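Local coordinates for protein (polyandrocarpa lectin) (Polyandrocarpa misakiensis, PDB 1BYF) that binds galactose through calcium as a homodimeric tunicate C-type lectin with a role in defence against microorganisms, at the interface of chains A and B. Numbering follows the deposited sequence. Chains: chain A/B, Protein (polyandrocarpa lectin).

The interface of chains A and B. Residues chain A 7, 38, 41-42, 44-45; chain B 7, 44-45, 48-49.
B:Phe45 reaches across the dimer interface of this C-type lectin and lays one face of its ring on A:Ala41, whose methyl CB sits 3.6 Å above the ring plane, displaced from the middle of the ring, in a CH-pi contact. The backbone carbonyl O of A:Ala41 comes to 3.3 Å from B:Phe45 CD2, against a ring C-H position. The ring leaves helix 36-49 with CG anti to the backbone N (chi1 -177°), which carries it onto the same helix of chain A. B:Phe7 covers its opposite face with CD1 above the middle of the ring, which sandwiches the ring between the partner helix and strand 3-8 of its own chain. The bent chain of A:Met38 brings its methyl CE over the outer rim from the side that A:Ala41 occupies, 3.4 Å from B:Phe45 CZ.

With a mere methyl at A:Ala41, the helix backbone itself is in contact: B:Val48 packs its CB 3.7 Å from A:Ala41 CA, while its CG2 branch turns to the methyl of A:Ala44. Near the two-fold axis A:Ala44 CB lies 3.5 Å from B:Ala44 O, with the reverse contact alike, and the two CB atoms are 4.0 Å apart. A:Phe7 and B:Phe7 touch rim to rim, CE1 to CE1 at 3.7 Å, with their planes at about a right angle; A:Phe7 also points its rim at B:Phe45 CE2, while A:Phe45 comes to the edge of B:Phe7 through its own CE2. No polar pair bonds across this patch.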
loop_
_atom_site.group_PDB
_atom_site.type_symbol
_atom_site.label_atom_id
_atom_site.label_comp_id
_atom_site.label_asym_id
_atom_site.label_seq_id
_atom_site.Cartn_x
_atom_site.Cartn_y
_atom_site.Cartn_z
ATOM N N PHE A 7 3.525 -1.951 -1.915
ATOM C CA PHE A 7 4.065 -2.754 -0.825
ATOM C C PHE A 7 4.283 -4.164 -1.382
ATOM O O PHE A 7 3.359 -4.670 -2.033
ATOM C CB PHE A 7 3.113 -2.862 0.357
ATOM C CG PHE A 7 2.781 -1.597 1.086
ATOM C CD1 PHE A 7 1.723 -0.800 0.681
ATOM C CD2 PHE A 7 3.513 -1.217 2.200
ATOM C CE1 PHE A 7 1.413 0.360 1.367
ATOM C CE2 PHE A 7 3.207 -0.061 2.892
ATOM C CZ PHE A 7 2.159 0.731 2.477
ATOM N N MET A 38 0.666 10.424 4.499
ATOM C CA MET A 38 1.163 9.193 3.915
ATOM C C MET A 38 2.001 8.318 4.828
ATOM O O MET A 38 1.858 7.090 4.762
ATOM C CB MET A 38 1.925 9.457 2.599
ATOM C CG MET A 38 0.948 9.532 1.431
ATOM S SD MET A 38 0.386 7.988 0.732
ATOM C CE MET A 38 0.678 6.739 1.945
ATOM N N ALA A 41 -0.284 6.439 6.936
ATOM C CA ALA A 41 -0.992 5.381 6.215
ATOM C C ALA A 41 -0.037 4.206 5.978
ATOM O O ALA A 41 -0.384 3.036 6.163
ATOM C CB ALA A 41 -1.516 5.863 4.872
ATOM N N ILE A 42 1.171 4.547 5.551
ATOM C CA ILE A 42 2.212 3.558 5.287
ATOM C C ILE A 42 2.495 2.768 6.559
ATOM O O ILE A 42 2.510 1.533 6.519
ATOM C CB ILE A 42 3.495 4.205 4.726
ATOM C CG1 ILE A 42 3.304 4.628 3.260
ATOM C CG2 ILE A 42 4.696 3.272 4.826
ATOM C CD1 ILE A 42 4.367 5.574 2.736
ATOM N N ALA A 44 0.558 2.412 9.123
ATOM C CA ALA A 44 -0.615 1.659 9.562
ATOM C C ALA A 44 -0.627 0.290 8.880
ATOM O O ALA A 44 -0.995 -0.721 9.474
ATOM C CB ALA A 44 -1.904 2.406 9.273
ATOM N N PHE A 45 -0.185 0.251 7.625
ATOM C CA PHE A 45 -0.130 -0.995 6.869
ATOM C C PHE A 45 0.951 -1.913 7.441
ATOM O O PHE A 45 0.726 -3.098 7.692
ATOM C CB PHE A 45 0.151 -0.720 5.394
ATOM C CG PHE A 45 0.146 -1.869 4.433
ATOM C CD1 PHE A 45 1.233 -2.728 4.329
ATOM C CD2 PHE A 45 -0.937 -2.096 3.608
ATOM C CE1 PHE A 45 1.228 -3.780 3.428
ATOM C CE2 PHE A 45 -0.953 -3.141 2.700
ATOM C CZ PHE A 45 0.135 -3.988 2.608
ATOM N N PHE B 7 -1.374 1.081 -4.074
ATOM C CA PHE B 7 -2.409 2.054 -3.753
ATOM C C PHE B 7 -2.138 3.306 -4.603
ATOM O O PHE B 7 -0.983 3.744 -4.645
ATOM C CB PHE B 7 -2.420 2.511 -2.294
ATOM C CG PHE B 7 -2.771 1.465 -1.274
ATOM C CD1 PHE B 7 -1.784 0.680 -0.709
ATOM C CD2 PHE B 7 -4.084 1.283 -0.870
ATOM C CE1 PHE B 7 -2.095 -0.280 0.236
ATOM C CE2 PHE B 7 -4.408 0.333 0.086
ATOM C CZ PHE B 7 -3.411 -0.454 0.635
ATOM N N ALA B 44 -6.186 -0.851 6.997
ATOM C CA ALA B 44 -5.478 0.041 7.927
ATOM C C ALA B 44 -4.927 1.247 7.165
ATOM O O ALA B 44 -4.961 2.374 7.665
ATOM C CB ALA B 44 -4.395 -0.713 8.671
ATOM N N PHE B 45 -4.465 1.010 5.946
ATOM C CA PHE B 45 -3.966 2.090 5.096
ATOM C C PHE B 45 -5.100 3.034 4.682
ATOM O O PHE B 45 -4.985 4.253 4.829
ATOM C CB PHE B 45 -3.311 1.464 3.867
ATOM C CG PHE B 45 -2.669 2.434 2.921
ATOM C CD1 PHE B 45 -3.415 3.090 1.959
ATOM C CD2 PHE B 45 -1.303 2.668 2.982
ATOM C CE1 PHE B 45 -2.821 3.966 1.069
ATOM C CE2 PHE B 45 -0.707 3.549 2.097
ATOM C CZ PHE B 45 -1.462 4.192 1.144
ATOM N N VAL B 48 -6.479 5.461 7.337
ATOM C CA VAL B 48 -5.734 6.712 7.516
ATOM C C VAL B 48 -6.087 7.683 6.392
ATOM O O VAL B 48 -6.320 8.862 6.647
ATOM C CB VAL B 48 -4.221 6.480 7.568
ATOM C CG1 VAL B 48 -3.439 7.786 7.586
ATOM C CG2 VAL B 48 -3.847 5.654 8.798
ATOM N N LYS B 49 -6.103 7.188 5.158
ATOM C CA LYS B 49 -6.392 8.058 4.016
ATOM C C LYS B 49 -7.787 8.652 4.087
ATOM O O LYS B 49 -7.992 9.800 3.693
ATOM C CB LYS B 49 -6.152 7.294 2.710
ATOM C CG LYS B 49 -4.675 6.900 2.572
ATOM C CD LYS B 49 -3.818 8.118 2.224
ATOM C CE LYS B 49 -4.023 8.522 0.777
ATOM N NZ LYS B 49 -3.186 9.681 0.356
#